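Local coordinates for protein L-Ala-D/L-Glu epimerase, a muconate lactonizing enzyme (PDB 3FCP) that belongs to the enolase superfamily, pairing an N-terminal capping domain with a TIM-barrel-like C-terminal domain that holds a magnesium ion, at residues A[112-117]-A[123-128]; A[40-45]-A[83-88]. All coordinates share one frame; numbering follows the deposited sequence.

Interaction 1 (A[112-117]-A[123-128])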
ATOM      1  N   ALA A 112      20.715  14.505 -36.586  1.00 22.77           N
ATOM      2  CA  ALA A 112      21.758  14.873 -37.536  1.00 23.51           C
ATOM      3  C   ALA A 112      22.980  13.973 -37.379  1.00 24.15           C
ATOM      4  O   ALA A 112      23.585  13.550 -38.372  1.00 23.71           O
ATOM      5  CB  ALA A 112      22.148  16.347 -37.343  1.00 22.04           C
ATOM      6  N   LEU A 113      23.345  13.683 -36.133  1.00 24.04           N
ATOM      7  CA  LEU A 113      24.487  12.821 -35.853  1.00 23.77           C
ATOM      8  C   LEU A 113      24.242  11.442 -36.450  1.00 24.51           C
ATOM      9  O   LEU A 113      25.146  10.849 -37.053  1.00 24.97           O
ATOM     10  CB  LEU A 113      24.714  12.692 -34.338  1.00 23.77           C
ATOM     11  CG  LEU A 113      25.312  13.924 -33.653  1.00 23.58           C
ATOM     12  CD1 LEU A 113      25.229  13.776 -32.138  1.00 22.39           C
ATOM     13  CD2 LEU A 113      26.760  14.091 -34.109  1.00 23.00           C
ATOM     14  N   LEU A 114      23.026  10.931 -36.278  1.00 22.46           N
ATOM     15  CA  LEU A 114      22.674   9.622 -36.822  1.00 21.82           C
ATOM     16  C   LEU A 114      22.624   9.654 -38.351  1.00 21.61           C
ATOM     17  O   LEU A 114      23.026   8.697 -39.009  1.00 20.18           O
ATOM     18  CB  LEU A 114      21.325   9.152 -36.263  1.00 22.65           C
ATOM     19  CG  LEU A 114      21.336   8.657 -34.809  1.00 22.08           C
ATOM     20  CD1 LEU A 114      19.913   8.486 -34.308  1.00 21.72           C
ATOM     21  CD2 LEU A 114      22.104   7.339 -34.718  1.00 23.68           C
ATOM     22  N   ASP A 115      22.124  10.749 -38.914  1.00 21.79           N
ATOM     23  CA  ASP A 115      22.055  10.888 -40.370  1.00 22.90           C
ATOM     24  C   ASP A 115      23.470  10.793 -40.942  1.00 22.84           C
ATOM     25  O   ASP A 115      23.723  10.030 -41.872  1.00 21.36           O
ATOM     26  CB  ASP A 115      21.413  12.238 -40.744  1.00 22.68           C
ATOM     27  CG  ASP A 115      21.233  12.422 -42.253  1.00 23.02           C
ATOM     28  OD1 ASP A 115      21.036  11.418 -42.972  1.00 20.03           O
ATOM     29  OD2 ASP A 115      21.266  13.584 -42.719  1.00 23.02           O
ATOM     30  N   ALA A 116      24.396  11.544 -40.352  1.00 22.84           N
ATOM     31  CA  ALA A 116      25.781  11.565 -40.811  1.00 23.97           C
ATOM     32  C   ALA A 116      26.513  10.236 -40.642  1.00 24.25           C
ATOM     33  O   ALA A 116      27.240   9.811 -41.539  1.00 25.12           O
ATOM     34  CB  ALA A 116      26.555  12.686 -40.100  1.00 23.21           C
ATOM     35  N   GLN A 117      26.336   9.568 -39.508  1.00 24.60           N
ATOM     36  CA  GLN A 117      27.025   8.293 -39.320  1.00 27.51           C
ATOM     37  C   GLN A 117      26.399   7.224 -40.217  1.00 27.44           C
ATOM     38  O   GLN A 117      27.057   6.257 -40.601  1.00 25.80           O
ATOM     39  CB  GLN A 117      26.988   7.866 -37.849  1.00 28.98           C
ATOM     40  CG  GLN A 117      27.897   6.670 -37.519  1.00 35.11           C
ATOM     41  CD  GLN A 117      29.374   6.901 -37.872  1.00 37.62           C
ATOM     42  OE1 GLN A 117      29.790   8.015 -38.201  1.00 39.89           O
ATOM     43  NE2 GLN A 117      30.170   5.842 -37.787  1.00 38.51           N
ATOM     44  N   LEU A 123      24.459   3.046 -44.503  1.00 25.76           N
ATOM     45  CA  LEU A 123      23.306   2.383 -43.903  1.00 26.06           C
ATOM     46  C   LEU A 123      22.227   3.357 -43.457  1.00 25.53           C
ATOM     47  O   LEU A 123      22.519   4.482 -43.057  1.00 24.89           O
ATOM     48  CB  LEU A 123      23.754   1.563 -42.689  1.00 27.27           C
ATOM     49  CG  LEU A 123      24.619   0.327 -42.947  1.00 28.17           C
ATOM     50  CD1 LEU A 123      25.163  -0.206 -41.631  1.00 26.49           C
ATOM     51  CD2 LEU A 123      23.786  -0.739 -43.659  1.00 27.28           C
ATOM     52  N   PRO A 124      20.952   2.938 -43.542  1.00 25.22           N
ATOM     53  CA  PRO A 124      19.867   3.822 -43.115  1.00 23.19           C
ATOM     54  C   PRO A 124      19.890   3.883 -41.586  1.00 23.09           C
ATOM     55  O   PRO A 124      20.396   2.966 -40.937  1.00 19.97           O
ATOM     56  CB  PRO A 124      18.617   3.124 -43.659  1.00 23.50           C
ATOM     57  CG  PRO A 124      19.004   1.668 -43.653  1.00 23.76           C
ATOM     58  CD  PRO A 124      20.425   1.709 -44.164  1.00 23.43           C
ATOM     59  N   VAL A 125      19.349   4.955 -41.016  1.00 22.82           N
ATOM     60  CA  VAL A 125      19.327   5.108 -39.564  1.00 23.18           C
ATOM     61  C   VAL A 125      18.687   3.905 -38.871  1.00 23.11           C
ATOM     62  O   VAL A 125      19.152   3.473 -37.813  1.00 22.98           O
ATOM     63  CB  VAL A 125      18.580   6.397 -39.162  1.00 22.50           C
ATOM     64  CG1 VAL A 125      18.450   6.484 -37.638  1.00 20.29           C
ATOM     65  CG2 VAL A 125      19.319   7.607 -39.715  1.00 21.77           C
ATOM     66  N   SER A 126      17.627   3.358 -39.466  1.00 23.75           N
ATOM     67  CA  SER A 126      16.947   2.198 -38.883  1.00 23.47           C
ATOM     68  C   SER A 126      17.933   1.046 -38.645  1.00 22.68           C
ATOM     69  O   SER A 126      17.841   0.328 -37.643  1.00 20.41           O
ATOM     70  CB  SER A 126      15.805   1.730 -39.804  1.00 23.63           C
ATOM     71  OG  SER A 126      16.285   1.378 -41.092  1.00 22.90           O
ATOM     72  N   ALA A 127      18.874   0.874 -39.571  1.00 21.87           N
ATOM     73  CA  ALA A 127      19.883  -0.176 -39.456  1.00 21.75           C
ATOM     74  C   ALA A 127      20.841   0.137 -38.309  1.00 22.45           C
ATOM     75  O   ALA A 127      21.281  -0.764 -37.596  1.00 21.40           O
ATOM     76  CB  ALA A 127      20.668  -0.310 -40.772  1.00 23.35           C
ATOM     77  N   LEU A 128      21.174   1.413 -38.141  1.00 22.00           N
ATOM     78  CA  LEU A 128      22.058   1.816 -37.053  1.00 23.40           C
ATOM     79  C   LEU A 128      21.330   1.576 -35.725  1.00 22.84           C
ATOM     80  O   LEU A 128      21.956   1.416 -34.685  1.00 22.31           O
ATOM     81  CB  LEU A 128      22.425   3.303 -37.157  1.00 24.40           C
ATOM     82  CG  LEU A 128      23.143   3.857 -38.394  1.00 30.27           C
ATOM     83  CD1 LEU A 128      23.630   5.269 -38.088  1.00 29.56           C
ATOM     84  CD2 LEU A 128      24.312   2.975 -38.785  1.00 29.36           C
TER
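Leu128 touches helix 103-121 through a single methyl, CD1, which rests against backbone as well as side chain: CD1 is 3.6 Å from Leu114 O and 4.0 Å from Gln117 C. The same methyl of Leu128 lies 4.2 Å from Leu114 CD2; a leucine is long enough to carry a methyl from the short helix to the backbone of the long one. Val125, one turn earlier, sits where the backbones come closest, and a short beta-branched residue fits there. With CG1 anti to the backbone N (chi1 175°), its two methyls divide the work. Val125 CG1 packs 4.2 Å from Leu114 CD1, the two side chains crossing at about a right angle, while Val125 CG2 lies 3.9 Å from Leu114 O.

No hydrogen bond crosses between the segments; the polar side chains are satisfied elsewhere. Asp115 points away, its carboxylate accepting Leu358 N and Ile49 N, and Gln117 offers Leu128 CD1 its CB while its amide is bonded to Arg42. Pro124, the N-cap, starts the short helix 125-128, and Leu128 N bonds back to its carbonyl.

Val125 also touches His315 of helix 307-317, so the short helix packs on both the long helix and the C-terminal part of the chain. With methyl contacts alone, this contact probably relies on close fit and burial, while backbone bonds of Leu123 and Val125 to Gly357 help place the short helix.

Interaction 2 (A[40-45]-A[83-88]); sequences LTRSDG and QPADNL
Arg42 CG packs on Ala85 CB at 3.8 Å, and this is the tight part of a small contact. Both side chains start out toward the other segment, and the single methyl of alanine lets the loop 83-88 draw close to the aliphatic stem of the arginine, whose CG lies beside the backbone N (chi1 -69°).

Farther out the fit is looser and water takes over. The arginine chain bends at chi3 (48°), yet Arg42 NH1 stops 4.1 Å from Ala85 O, without a direct bond. A water fills the step: it accepts from Arg42 NH1 at 3.0 Å, at the edge of the guanidinium and in its plane, and donates to Ala85 O at 2.7 Å. At the margin, Asp86 OD1 stays 6.0 Å from Arg42 NH1 and bonds instead to Thr4 OG1.

The guanidinium is fixed mainly from its own segment and from helix 103-121. Asp44 receives it side-on, Arg42 NE to Asp44 OD1 at 3.2 Å and Arg42 NH2 to Asp44 OD2 at 2.9 Å, both oxygens met on their syn sides but by donors tilted out of the carboxylate plane; Gln117 OE1 takes Arg42 NH1. These partners should hold the flat group against rotation. Asp44 can reach back because Arg42 to Gly45 form a type I turn, solvent-exposed beyond Arg42, in which Gly45 adopts a positive phi (91°) that glycine tolerates easily.

Strand 33-42, the central strand of the three-stranded antiparallel sheet of the N-terminal domain, ends here. Helix 103-121 lies against it, with Ala116 touching Arg42, and the loop 83-88 leads from helix 65-80 into helix 88-98, whose N-cap Asn87 also bonds to Ala132 of the second subunit.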
ATOM      1  N   LEU A  40      24.770  19.460 -39.518  1.00 26.34           N
ATOM      2  CA  LEU A  40      26.010  19.240 -38.801  1.00 27.07           C
ATOM      3  C   LEU A  40      27.059  18.755 -39.787  1.00 27.61           C
ATOM      4  O   LEU A  40      26.835  17.790 -40.517  1.00 27.00           O
ATOM      5  CB  LEU A  40      25.786  18.210 -37.690  1.00 27.04           C
ATOM      6  CG  LEU A  40      26.940  17.921 -36.723  1.00 27.70           C
ATOM      7  CD1 LEU A  40      26.374  17.383 -35.407  1.00 27.52           C
ATOM      8  CD2 LEU A  40      27.911  16.930 -37.350  1.00 27.80           C
ATOM      9  N   THR A  41      28.199  19.439 -39.812  1.00 26.92           N
ATOM     10  CA  THR A  41      29.275  19.077 -40.719  1.00 27.50           C
ATOM     11  C   THR A  41      30.423  18.431 -39.964  1.00 25.96           C
ATOM     12  O   THR A  41      30.888  18.965 -38.953  1.00 26.92           O
ATOM     13  CB  THR A  41      29.803  20.315 -41.473  1.00 27.35           C
ATOM     14  OG1 THR A  41      28.741  20.896 -42.237  1.00 27.81           O
ATOM     15  CG2 THR A  41      30.936  19.918 -42.416  1.00 29.94           C
ATOM     16  N   ARG A  42      30.866  17.278 -40.456  1.00 24.90           N
ATOM     17  CA  ARG A  42      31.972  16.545 -39.848  1.00 25.09           C
ATOM     18  C   ARG A  42      33.293  16.889 -40.535  1.00 25.57           C
ATOM     19  O   ARG A  42      33.302  17.458 -41.623  1.00 25.27           O
ATOM     20  CB  ARG A  42      31.717  15.043 -39.951  1.00 25.98           C
ATOM     21  CG  ARG A  42      30.573  14.552 -39.072  1.00 26.06           C
ATOM     22  CD  ARG A  42      29.957  13.267 -39.598  1.00 23.13           C
ATOM     23  NE  ARG A  42      30.947  12.245 -39.945  1.00 24.36           N
ATOM     24  CZ  ARG A  42      30.941  11.005 -39.460  1.00 25.16           C
ATOM     25  NH1 ARG A  42      30.007  10.625 -38.592  1.00 23.52           N
ATOM     26  NH2 ARG A  42      31.840  10.126 -39.872  1.00 24.39           N
ATOM     27  N   SER A  43      34.404  16.532 -39.897  1.00 25.78           N
ATOM     28  CA  SER A  43      35.725  16.798 -40.451  1.00 27.12           C
ATOM     29  C   SER A  43      36.010  15.968 -41.705  1.00 28.99           C
ATOM     30  O   SER A  43      36.952  16.261 -42.442  1.00 30.83           O
ATOM     31  CB  SER A  43      36.808  16.536 -39.399  1.00 24.41           C
ATOM     32  OG  SER A  43      36.734  15.211 -38.911  1.00 24.08           O
ATOM     33  N   ASP A  44      35.222  14.920 -41.941  1.00 28.04           N
ATOM     34  CA  ASP A  44      35.423  14.108 -43.139  1.00 26.43           C
ATOM     35  C   ASP A  44      34.586  14.644 -44.308  1.00 25.89           C
ATOM     36  O   ASP A  44      34.578  14.072 -45.400  1.00 24.54           O
ATOM     37  CB  ASP A  44      35.087  12.636 -42.867  1.00 24.97           C
ATOM     38  CG  ASP A  44      33.673  12.431 -42.339  1.00 26.98           C
ATOM     39  OD1 ASP A  44      32.930  13.420 -42.186  1.00 25.90           O
ATOM     40  OD2 ASP A  44      33.310  11.262 -42.075  1.00 28.50           O
ATOM     41  N   GLY A  45      33.895  15.757 -44.074  1.00 24.50           N
ATOM     42  CA  GLY A  45      33.075  16.353 -45.116  1.00 25.08           C
ATOM     43  C   GLY A  45      31.634  15.873 -45.144  1.00 25.08           C
ATOM     44  O   GLY A  45      30.812  16.408 -45.893  1.00 24.05           O
ATOM     45  N   GLN A  83      34.402  17.421 -30.935  1.00 31.01           N
ATOM     46  CA  GLN A  83      34.183  16.087 -30.378  1.00 30.05           C
ATOM     47  C   GLN A  83      34.006  15.024 -31.459  1.00 30.61           C
ATOM     48  O   GLN A  83      33.530  15.313 -32.559  1.00 28.45           O
ATOM     49  CB  GLN A  83      32.937  16.082 -29.484  1.00 28.52           C
ATOM     50  CG  GLN A  83      33.014  17.002 -28.272  1.00 29.98           C
ATOM     51  CD  GLN A  83      34.030  16.526 -27.253  1.00 29.43           C
ATOM     52  OE1 GLN A  83      33.985  15.380 -26.812  1.00 32.72           O
ATOM     53  NE2 GLN A  83      34.951  17.402 -26.873  1.00 30.12           N
ATOM     54  N   PRO A  84      34.404  13.774 -31.162  1.00 31.52           N
ATOM     55  CA  PRO A  84      34.250  12.704 -32.153  1.00 31.53           C
ATOM     56  C   PRO A  84      32.759  12.580 -32.459  1.00 32.31           C
ATOM     57  O   PRO A  84      31.948  12.391 -31.551  1.00 32.45           O
ATOM     58  CB  PRO A  84      34.814  11.483 -31.433  1.00 31.71           C
ATOM     59  CG  PRO A  84      35.912  12.088 -30.591  1.00 32.57           C
ATOM     60  CD  PRO A  84      35.219  13.322 -30.019  1.00 32.27           C
ATOM     61  N   ALA A  85      32.413  12.691 -33.738  1.00 30.81           N
ATOM     62  CA  ALA A  85      31.025  12.657 -34.184  1.00 29.73           C
ATOM     63  C   ALA A  85      30.404  11.280 -34.396  1.00 29.42           C
ATOM     64  O   ALA A  85      29.201  11.174 -34.626  1.00 27.89           O
ATOM     65  CB  ALA A  85      30.894  13.484 -35.473  1.00 28.53           C
ATOM     66  N   ASP A  86      31.216  10.235 -34.309  1.00 28.92           N
ATOM     67  CA  ASP A  86      30.754   8.867 -34.529  1.00 29.62           C
ATOM     68  C   ASP A  86      30.328   8.147 -33.252  1.00 29.17           C
ATOM     69  O   ASP A  86      29.702   7.089 -33.311  1.00 30.43           O
ATOM     70  CB  ASP A  86      31.881   8.064 -35.169  1.00 30.10           C
ATOM     71  CG  ASP A  86      33.132   8.068 -34.313  1.00 32.23           C
ATOM     72  OD1 ASP A  86      33.693   9.164 -34.098  1.00 34.96           O
ATOM     73  OD2 ASP A  86      33.545   6.991 -33.840  1.00 33.65           O
ATOM     74  N   ASN A  87      30.674   8.709 -32.101  1.00 27.45           N
ATOM     75  CA  ASN A  87      30.365   8.075 -30.826  1.00 25.50           C
ATOM     76  C   ASN A  87      29.113   8.669 -30.181  1.00 25.38           C
ATOM     77  O   ASN A  87      29.213   9.556 -29.333  1.00 22.93           O
ATOM     78  CB  ASN A  87      31.564   8.234 -29.884  1.00 26.13           C
ATOM     79  CG  ASN A  87      31.532   7.256 -28.727  1.00 25.76           C
ATOM     80  OD1 ASN A  87      30.482   6.994 -28.149  1.00 25.76           O
ATOM     81  ND2 ASN A  87      32.694   6.722 -28.374  1.00 26.86           N
ATOM     82  N   LEU A  88      27.940   8.180 -30.579  1.00 22.46           N
ATOM     83  CA  LEU A  88      26.694   8.702 -30.030  1.00 24.91           C
ATOM     84  C   LEU A  88      26.577   8.574 -28.504  1.00 23.45           C
ATOM     85  O   LEU A  88      26.045   9.466 -27.851  1.00 23.73           O
ATOM     86  CB  LEU A  88      25.493   8.029 -30.699  1.00 25.33           C
ATOM     87  CG  LEU A  88      24.125   8.638 -30.358  1.00 27.65           C
ATOM     88  CD1 LEU A  88      24.153  10.151 -30.529  1.00 28.41           C
ATOM     89  CD2 LEU A  88      23.067   8.022 -31.260  1.00 28.57           C
TER
HETATM   90  O   HOH W   1      27.866  11.820 -36.914  1.00 22.37           O

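From the N terminus, strand 7-17 comes first, then strand 33-42, which turns into strand 47-53 and leads on to helix 65-80 before 83-88 returns to the strand end; interaction 2 thus closes a loop of 37 residues. Helix 88-98 then leads to helix 103-121, whose fold-back onto 125-128 is interaction 1, closing only five residues. The two loops follow in series, neither enclosing nor crossing the other. They meet in space, their centres about 12 Å apart, where Leu113 CD2 packs 3.6 Å from Leu40 CD1 and Leu114 CD2 lies 3.7 Å from Leu88 CD2. Helix 103-121 therefore links the sheet and the helix 88-98 entry to the short helix that precedes barrel strand 136-143.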